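Local coordinates for uncharacterized protein DUF2179 (Eubacterium ventriosum, PDB 3HLU), which is of unknown function but forms the C-terminal domain of a predicted membrane protein of the YitT family, with a likely relation to GlnB-like domains, at residues 23-28 with 48-53; 64-69 with 73-78; 27-32 with 59-64. One frame throughout, in Å; residues are numbered along the deposited sequence.

Interaction 1 of 3, residues 23-28 with 48-53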
loop_
_atom_site.group_PDB
_atom_site.type_symbol
_atom_site.label_atom_id
_atom_site.label_comp_id
_atom_site.label_asym_id
_atom_site.label_seq_id
_atom_site.Cartn_x
_atom_site.Cartn_y
_atom_site.Cartn_z
ATOM N N ASP A 23 4.875 -4.185 16.516
ATOM C CA ASP A 23 5.556 -4.537 17.758
ATOM C C ASP A 23 6.064 -5.973 17.728
ATOM O O ASP A 23 7.213 -6.232 18.073
ATOM C CB ASP A 23 4.671 -4.292 18.993
ATOM C CG ASP A 23 4.511 -2.791 19.328
ATOM O OD1 ASP A 23 5.262 -1.944 18.766
ATOM O OD2 ASP A 23 3.616 -2.462 20.153
ATOM N N ARG A 24 5.214 -6.900 17.301
ATOM C CA ARG A 24 5.603 -8.302 17.226
ATOM C C ARG A 24 6.687 -8.544 16.183
ATOM O O ARG A 24 7.458 -9.496 16.288
ATOM C CB ARG A 24 4.394 -9.191 16.939
ATOM C CG ARG A 24 3.367 -9.206 18.050
ATOM C CD ARG A 24 2.320 -10.296 17.833
ATOM N NE ARG A 24 2.914 -11.628 17.711
ATOM C CZ ARG A 24 2.224 -12.733 17.422
ATOM N NH1 ARG A 24 0.912 -12.671 17.224
ATOM N NH2 ARG A 24 2.843 -13.904 17.323
HETATM N N MSE A 25 6.744 -7.689 15.170
HETATM C CA MSE A 25 7.774 -7.811 14.147
HETATM C C MSE A 25 9.128 -7.501 14.757
HETATM O O MSE A 25 10.136 -8.149 14.444
HETATM C CB MSE A 25 7.499 -6.858 12.987
HETATM C CG MSE A 25 6.540 -7.401 11.946
HETATM SE SE MSE A 25 6.182 -6.107 10.537
HETATM C CE MSE A 25 7.657 -6.507 9.335
ATOM N N LEU A 26 9.125 -6.495 15.633
ATOM C CA LEU A 26 10.310 -6.046 16.351
ATOM C C LEU A 26 10.730 -6.997 17.462
ATOM O O LEU A 26 11.915 -7.206 17.688
ATOM C CB LEU A 26 10.066 -4.676 16.981
ATOM C CG LEU A 26 11.075 -4.390 18.104
ATOM C CD1 LEU A 26 12.485 -4.199 17.530
ATOM C CD2 LEU A 26 10.675 -3.184 18.951
ATOM N N GLN A 27 9.759 -7.541 18.182
ATOM C CA GLN A 27 10.077 -8.355 19.336
ATOM C C GLN A 27 10.544 -9.720 18.903
ATOM O O GLN A 27 11.584 -10.194 19.356
ATOM C CB GLN A 27 8.879 -8.467 20.271
ATOM C CG GLN A 27 8.751 -7.278 21.227
ATOM C CD GLN A 27 7.299 -6.964 21.586
ATOM O OE1 GLN A 27 6.377 -7.766 21.315
ATOM N NE2 GLN A 27 7.085 -5.790 22.188
ATOM N N GLU A 28 9.792 -10.338 18.000
ATOM C CA GLU A 28 9.976 -11.748 17.706
ATOM C C GLU A 28 10.783 -12.018 16.453
ATOM O O GLU A 28 11.242 -13.143 16.245
ATOM C CB GLU A 28 8.622 -12.436 17.618
ATOM C CG GLU A 28 7.857 -12.341 18.915
ATOM C CD GLU A 28 6.361 -12.459 18.728
ATOM O OE1 GLU A 28 5.951 -13.046 17.700
ATOM O OE2 GLU A 28 5.607 -11.963 19.610
ATOM N N GLU A 48 -1.788 4.966 8.320
ATOM C CA GLU A 48 -0.378 4.669 8.499
ATOM C C GLU A 48 -0.062 3.318 7.917
ATOM O O GLU A 48 -0.825 2.363 8.045
ATOM C CB GLU A 48 -0.041 4.573 9.972
ATOM C CG GLU A 48 0.082 5.846 10.754
ATOM C CD GLU A 48 0.698 5.552 12.115
ATOM O OE1 GLU A 48 0.346 4.485 12.713
ATOM O OE2 GLU A 48 1.547 6.367 12.560
ATOM N N VAL A 49 1.115 3.230 7.337
ATOM C CA VAL A 49 1.555 2.020 6.702
ATOM C C VAL A 49 2.866 1.594 7.362
ATOM O O VAL A 49 3.651 2.442 7.753
ATOM C CB VAL A 49 1.705 2.295 5.186
ATOM C CG1 VAL A 49 2.784 1.439 4.545
ATOM C CG2 VAL A 49 0.363 2.140 4.498
ATOM N N ILE A 50 3.081 0.290 7.529
ATOM C CA ILE A 50 4.380 -0.211 7.978
ATOM C C ILE A 50 5.308 -0.432 6.789
ATOM O O ILE A 50 4.998 -1.194 5.879
ATOM C CB ILE A 50 4.278 -1.550 8.759
ATOM C CG1 ILE A 50 3.339 -1.442 9.947
ATOM C CG2 ILE A 50 5.641 -2.003 9.234
ATOM C CD1 ILE A 50 3.063 -2.772 10.579
HETATM N N MSE A 51 6.457 0.240 6.808
HETATM C CA MSE A 51 7.501 0.012 5.823
HETATM C C MSE A 51 8.654 -0.813 6.400
HETATM O O MSE A 51 9.113 -0.581 7.512
HETATM C CB MSE A 51 8.015 1.336 5.291
HETATM C CG MSE A 51 9.294 1.216 4.503
HETATM SE SE MSE A 51 9.647 2.947 3.694
HETATM C CE MSE A 51 8.471 4.059 4.818
ATOM N N CYS A 52 9.128 -1.781 5.636
ATOM C CA CYS A 52 10.173 -2.637 6.121
ATOM C C CYS A 52 10.937 -3.228 4.948
ATOM O O CYS A 52 10.347 -3.798 4.037
ATOM C CB CYS A 52 9.576 -3.734 6.992
ATOM S SG CYS A 52 10.797 -4.820 7.772
ATOM N N VAL A 53 12.256 -3.067 4.964
ATOM C CA VAL A 53 13.110 -3.723 3.987
ATOM C C VAL A 53 13.531 -5.060 4.559
ATOM O O VAL A 53 13.833 -5.165 5.746
ATOM C CB VAL A 53 14.351 -2.893 3.667
ATOM C CG1 VAL A 53 13.949 -1.523 3.134
ATOM C CG2 VAL A 53 15.216 -2.745 4.915
#
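Met25, on helix 18-28, lays its selenomethionine side chain over Ile50 and Cys52 of strand 48-54, a helix-on-sheet contact in a ferredoxin-like beta-alpha-beta-beta-alpha-beta fold. At the start of 48-53, Glu48 forms a salt bridge with Arg18, and Val49 packs on Ile76 of the second subunit. Ile50 is the first residue to meet the helix: its branch methyl CG2 lies 4.3 Å from Met25 SE. The next residue, Met51, turns its side chain to the opposite face of the strand. Cys52 follows, with SG anti to its backbone N (chi1 -176°), which brings the sulfur 3.9 Å from Met25 CE; the same methyl lies 4.1 Å from Cys52 CB. Met25 spans both partners because its chain bends at the selenium (chi3 87°), setting SE over the isoleucine and CE over the cysteine. All three side chains are buried, and the contact is purely apolar. Ile13 of strand 9-14, Val62 and Leu65 add to the packing round Met25. Arg24, the neighbour of Met25 in the chain, makes a salt bridge to Glu28 one turn on, its NH2 3.2 Å from OE1, whose syn lone pair meets the guanidinium almost in its plane.

Interaction 2 of 3, residues 64-69 with 73-78; sequences NLLKEV and AFMIVS
Leu66 meets Ala73 and Met75 with no flat group between them; of the flat side chains nearby, the ring of Phe74 and the amide of Asn64 are used differently. Phe74 starts away from the helix and packs on Val14 and on Ala38 of the second subunit. The amide of Asn64 receives Lys67 NZ at OD1, 3.0 Å away, a side-chain bond that spans a turn on the outer side of the helix. The lysine nitrogen is tilted 21° from the carbonyl plane. The contact itself joins the end of helix 56-67 to strand 74-77, the final alpha-to-beta step of a ferredoxin-like fold. The chain turns back through a short connection, so the CA atoms of Leu66 and Ala73 come within 6.5 Å. Leu66 carries the whole helix side and divides its methyls between two partners. CD2 reaches Ala73 CB at 4.2 Å, in the residue just before the strand. CD1 enters the bend of Met75, where chi3 of -79° folds the end of the chain back: it lies 4.0 Å from Met75 CE, and CG and SE are at similar range, so three successive atoms curl round one methyl. The leucine and selenomethionine chains cross obliquely. All three residues are buried; Ile21 covers Leu66 from helix 18-28, and Ala41 of the second subunit packs on it too. Phe74 and Met75 also pair in an antiparallel ladder with a strand of the second subunit, which carries the sheet on across the dimer interface. On the other side of the connection, Val69 N bonds to Leu66 O at 2.8 Å.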
loop_
_atom_site.group_PDB
_atom_site.type_symbol
_atom_site.label_atom_id
_atom_site.label_comp_id
_atom_site.label_asym_id
_atom_site.label_seq_id
_atom_site.Cartn_x
_atom_site.Cartn_y
_atom_site.Cartn_z
ATOM N N ASN A 64 3.082 -15.123 8.120
ATOM C CA ASN A 64 2.495 -16.014 9.110
ATOM C C ASN A 64 2.100 -15.280 10.363
ATOM O O ASN A 64 1.198 -15.680 11.096
ATOM C CB ASN A 64 3.450 -17.158 9.427
ATOM C CG ASN A 64 3.506 -18.175 8.291
ATOM O OD1 ASN A 64 2.734 -18.083 7.326
ATOM N ND2 ASN A 64 4.420 -19.139 8.389
ATOM N N LEU A 65 2.771 -14.172 10.592
ATOM C CA LEU A 65 2.454 -13.345 11.721
ATOM C C LEU A 65 1.163 -12.595 11.433
ATOM O O LEU A 65 0.390 -12.299 12.337
ATOM C CB LEU A 65 3.618 -12.398 11.948
ATOM C CG LEU A 65 3.386 -11.102 12.704
ATOM C CD1 LEU A 65 2.997 -11.400 14.135
ATOM C CD2 LEU A 65 4.659 -10.277 12.640
ATOM N N LEU A 66 0.923 -12.300 10.162
ATOM C CA LEU A 66 -0.291 -11.599 9.771
ATOM C C LEU A 66 -1.501 -12.466 10.039
ATOM O O LEU A 66 -2.492 -12.019 10.626
ATOM C CB LEU A 66 -0.249 -11.262 8.291
ATOM C CG LEU A 66 0.808 -10.259 7.866
ATOM C CD1 LEU A 66 0.620 -9.835 6.403
ATOM C CD2 LEU A 66 0.741 -9.079 8.824
ATOM N N LYS A 67 -1.414 -13.712 9.584
ATOM C CA LYS A 67 -2.463 -14.690 9.819
ATOM C C LYS A 67 -2.845 -14.667 11.289
ATOM O O LYS A 67 -4.010 -14.793 11.661
ATOM C CB LYS A 67 -1.981 -16.078 9.412
ATOM C CG LYS A 67 -1.773 -16.217 7.900
ATOM C CD LYS A 67 -1.075 -17.516 7.501
ATOM C CE LYS A 67 -0.558 -17.416 6.076
ATOM N NZ LYS A 67 0.338 -18.536 5.665
ATOM N N GLU A 68 -1.845 -14.459 12.126
ATOM C CA GLU A 68 -2.021 -14.567 13.556
ATOM C C GLU A 68 -2.656 -13.323 14.179
ATOM O O GLU A 68 -3.072 -13.352 15.330
ATOM C CB GLU A 68 -0.655 -14.848 14.180
ATOM C CG GLU A 68 -0.651 -15.143 15.668
ATOM C CD GLU A 68 0.495 -16.088 16.065
ATOM O OE1 GLU A 68 1.258 -16.539 15.164
ATOM O OE2 GLU A 68 0.615 -16.388 17.280
ATOM N N VAL A 69 -2.740 -12.227 13.435
ATOM C CA VAL A 69 -3.129 -10.962 14.050
ATOM C C VAL A 69 -4.255 -10.281 13.313
ATOM O O VAL A 69 -5.223 -9.831 13.933
ATOM C CB VAL A 69 -1.963 -9.977 14.071
ATOM C CG1 VAL A 69 -2.426 -8.629 14.587
ATOM C CG2 VAL A 69 -0.841 -10.520 14.902
ATOM N N ALA A 73 -5.127 -8.016 6.704
ATOM C CA ALA A 73 -3.887 -7.338 6.362
ATOM C C ALA A 73 -3.326 -7.844 5.039
ATOM O O ALA A 73 -3.595 -8.967 4.609
ATOM C CB ALA A 73 -2.866 -7.510 7.466
ATOM N N PHE A 74 -2.551 -6.991 4.389
ATOM C CA PHE A 74 -1.831 -7.405 3.199
ATOM C C PHE A 74 -0.559 -6.579 3.022
ATOM O O PHE A 74 -0.330 -5.589 3.720
ATOM C CB PHE A 74 -2.715 -7.316 1.960
ATOM C CG PHE A 74 -3.212 -5.941 1.681
ATOM C CD1 PHE A 74 -4.298 -5.433 2.373
ATOM C CD2 PHE A 74 -2.585 -5.142 0.749
ATOM C CE1 PHE A 74 -4.754 -4.152 2.129
ATOM C CE2 PHE A 74 -3.042 -3.862 0.496
ATOM C CZ PHE A 74 -4.131 -3.368 1.185
HETATM N N MSE A 75 0.257 -7.006 2.068
HETATM C CA MSE A 75 1.575 -6.446 1.856
HETATM C C MSE A 75 1.741 -6.033 0.421
HETATM O O MSE A 75 1.309 -6.727 -0.485
HETATM C CB MSE A 75 2.641 -7.488 2.186
HETATM C CG MSE A 75 2.682 -7.871 3.642
HETATM SE SE MSE A 75 4.007 -9.244 4.014
HETATM C CE MSE A 75 3.017 -10.800 3.397
ATOM N N ILE A 76 2.386 -4.902 0.215
ATOM C CA ILE A 76 2.822 -4.531 -1.111
ATOM C C ILE A 76 4.324 -4.677 -1.210
ATOM O O ILE A 76 5.072 -4.029 -0.482
ATOM C CB ILE A 76 2.398 -3.105 -1.467
ATOM C CG1 ILE A 76 0.873 -3.002 -1.408
ATOM C CG2 ILE A 76 2.911 -2.736 -2.837
ATOM C CD1 ILE A 76 0.363 -1.593 -1.273
ATOM N N VAL A 77 4.749 -5.551 -2.110
ATOM C CA VAL A 77 6.160 -5.832 -2.322
ATOM C C VAL A 77 6.708 -5.081 -3.535
ATOM O O VAL A 77 6.501 -5.497 -4.682
ATOM C CB VAL A 77 6.386 -7.327 -2.553
ATOM C CG1 VAL A 77 7.851 -7.587 -2.848
ATOM C CG2 VAL A 77 5.889 -8.130 -1.352
ATOM N N SER A 78 7.431 -3.996 -3.256
ATOM C CA SER A 78 7.926 -3.044 -4.265
ATOM C C SER A 78 8.645 -3.672 -5.465
ATOM O O SER A 78 9.447 -4.598 -5.309
ATOM C CB SER A 78 8.840 -2.020 -3.583
ATOM O OG SER A 78 8.394 -0.683 -3.814
#

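Interaction 3 of 3, residues 27-32 with 59-64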
loop_
_atom_site.group_PDB
_atom_site.type_symbol
_atom_site.label_atom_id
_atom_site.label_comp_id
_atom_site.label_asym_id
_atom_site.label_seq_id
_atom_site.Cartn_x
_atom_site.Cartn_y
_atom_site.Cartn_z
ATOM N N GLN A 27 9.759 -7.541 18.182
ATOM C CA GLN A 27 10.077 -8.355 19.336
ATOM C C GLN A 27 10.544 -9.720 18.903
ATOM O O GLN A 27 11.584 -10.194 19.356
ATOM C CB GLN A 27 8.879 -8.467 20.271
ATOM C CG GLN A 27 8.751 -7.278 21.227
ATOM C CD GLN A 27 7.299 -6.964 21.586
ATOM O OE1 GLN A 27 6.377 -7.766 21.315
ATOM N NE2 GLN A 27 7.085 -5.790 22.188
ATOM N N GLU A 28 9.792 -10.338 18.000
ATOM C CA GLU A 28 9.976 -11.748 17.706
ATOM C C GLU A 28 10.783 -12.018 16.453
ATOM O O GLU A 28 11.242 -13.143 16.245
ATOM C CB GLU A 28 8.622 -12.436 17.618
ATOM C CG GLU A 28 7.857 -12.341 18.915
ATOM C CD GLU A 28 6.361 -12.459 18.728
ATOM O OE1 GLU A 28 5.951 -13.046 17.700
ATOM O OE2 GLU A 28 5.607 -11.963 19.610
ATOM N N LEU A 29 10.956 -10.994 15.616
ATOM C CA LEU A 29 11.771 -11.122 14.404
ATOM C C LEU A 29 12.877 -10.051 14.315
ATOM O O LEU A 29 13.641 -10.007 13.359
ATOM C CB LEU A 29 10.884 -11.105 13.172
ATOM C CG LEU A 29 9.670 -12.034 13.277
ATOM C CD1 LEU A 29 8.732 -11.830 12.082
ATOM C CD2 LEU A 29 10.102 -13.495 13.404
ATOM N N ASP A 30 12.971 -9.204 15.333
ATOM C CA ASP A 30 14.036 -8.201 15.409
ATOM C C ASP A 30 14.107 -7.328 14.174
ATOM O O ASP A 30 15.166 -6.787 13.843
ATOM C CB ASP A 30 15.401 -8.860 15.649
ATOM C CG ASP A 30 15.387 -9.816 16.822
ATOM O OD1 ASP A 30 15.577 -9.347 17.980
ATOM O OD2 ASP A 30 15.182 -11.037 16.579
ATOM N N LEU A 31 12.975 -7.189 13.493
ATOM C CA LEU A 31 12.926 -6.402 12.275
ATOM C C LEU A 31 12.777 -4.948 12.613
ATOM O O LEU A 31 12.002 -4.583 13.505
ATOM C CB LEU A 31 11.757 -6.836 11.404
ATOM C CG LEU A 31 11.962 -8.155 10.682
ATOM C CD1 LEU A 31 10.638 -8.627 10.225
ATOM C CD2 LEU A 31 12.929 -7.968 9.533
ATOM N N GLY A 32 13.537 -4.118 11.906
ATOM C CA GLY A 32 13.413 -2.678 12.017
ATOM C C GLY A 32 12.420 -2.148 11.001
ATOM O O GLY A 32 12.538 -2.401 9.788
ATOM N N LEU A 59 9.916 -12.550 4.665
ATOM C CA LEU A 59 8.558 -12.239 4.220
ATOM C C LEU A 59 7.574 -13.346 4.572
ATOM O O LEU A 59 6.401 -13.092 4.856
ATOM C CB LEU A 59 8.538 -11.990 2.715
ATOM C CG LEU A 59 7.212 -11.586 2.063
ATOM C CD1 LEU A 59 6.785 -10.185 2.492
ATOM C CD2 LEU A 59 7.329 -11.657 0.542
ATOM N N VAL A 60 8.065 -14.576 4.554
ATOM C CA VAL A 60 7.244 -15.711 4.908
ATOM C C VAL A 60 6.934 -15.724 6.403
ATOM O O VAL A 60 5.807 -16.012 6.813
ATOM C CB VAL A 60 7.916 -17.011 4.489
ATOM C CG1 VAL A 60 7.121 -18.202 4.988
ATOM C CG2 VAL A 60 8.068 -17.043 2.970
ATOM N N LYS A 61 7.922 -15.404 7.224
ATOM C CA LYS A 61 7.667 -15.338 8.653
ATOM C C LYS A 61 6.645 -14.252 8.959
ATOM O O LYS A 61 5.747 -14.439 9.771
ATOM C CB LYS A 61 8.959 -15.098 9.440
ATOM C CG LYS A 61 10.043 -16.167 9.236
ATOM C CD LYS A 61 11.063 -16.151 10.387
ATOM C CE LYS A 61 12.367 -16.885 10.033
ATOM N NZ LYS A 61 13.216 -16.164 9.020
ATOM N N VAL A 62 6.785 -13.117 8.289
ATOM C CA VAL A 62 5.905 -11.974 8.515
ATOM C C VAL A 62 4.488 -12.307 8.102
ATOM O O VAL A 62 3.537 -12.044 8.822
ATOM C CB VAL A 62 6.386 -10.739 7.719
ATOM C CG1 VAL A 62 5.277 -9.711 7.589
ATOM C CG2 VAL A 62 7.601 -10.131 8.379
ATOM N N ARG A 63 4.361 -12.901 6.929
ATOM C CA ARG A 63 3.072 -13.355 6.454
ATOM C C ARG A 63 2.343 -14.235 7.473
ATOM O O ARG A 63 1.140 -14.111 7.673
ATOM C CB ARG A 63 3.246 -14.117 5.154
ATOM C CG ARG A 63 1.984 -14.148 4.374
ATOM C CD ARG A 63 2.013 -15.206 3.327
ATOM N NE ARG A 63 1.017 -14.907 2.315
ATOM C CZ ARG A 63 1.147 -15.243 1.040
ATOM N NH1 ARG A 63 2.242 -15.894 0.646
ATOM N NH2 ARG A 63 0.194 -14.919 0.162
ATOM N N ASN A 64 3.082 -15.123 8.120
ATOM C CA ASN A 64 2.495 -16.014 9.110
ATOM C C ASN A 64 2.100 -15.280 10.363
ATOM O O ASN A 64 1.198 -15.680 11.096
ATOM C CB ASN A 64 3.450 -17.158 9.427
ATOM C CG ASN A 64 3.506 -18.175 8.291
ATOM O OD1 ASN A 64 2.734 -18.083 7.326
ATOM N ND2 ASN A 64 4.420 -19.139 8.389
#
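Leu29 and Leu31 reach from the turn after helix 18-28 to Lys61 and Val62 of helix 56-67, so this contact links the two helices that lie together on one face of the ferredoxin-like sheet. Between the leucines, Asp30 takes up the left-handed helical region (phi 54°, psi 26°), and the chain reverses there so that both neighbours turn their side chains to the second helix. Both leucines have CG beside the backbone N, anti to the carbonyl carbon, which turns CD1 of each to the second helix. CD1 of Leu29 and CD1 of Leu31 converge on a single methyl: Val62 CG2 is 4.2 Å from the former and 3.9 Å from the latter. A backbone hydrogen bond between Met25 and Leu31 ties the turn to the preceding helix. Leu29's other methyl turns to Lys61, whose aliphatic part forms the outer border of the patch. The lysine is extended up to chi4, then bends (71°) and carries its amine away from the leucine, leaving the touching atom further back along the chain: Lys61 CD, 4.1 Å from Leu29 CD2.

From the N terminus, helix 18-28 and the turn behind it supply the first segments of interactions 1 and 3, which share Gln27 and Glu28. Interaction 1 closes the loop that runs through strand 34-40 to strand 48-54; interaction 3 opens before that closure and ends further on, in helix 56-67, so the two loops interlace. Interaction 2 follows in series, a short closure between the end of helix 56-67 and strand 74-77, outermost in this chain's own sheet. Helix 18-28 is thus tied to the sheet and to the other helix, and that helix to the last strand. Interactions 2 and 3 merge in the core, where Met75 packs on Leu59 and Val62.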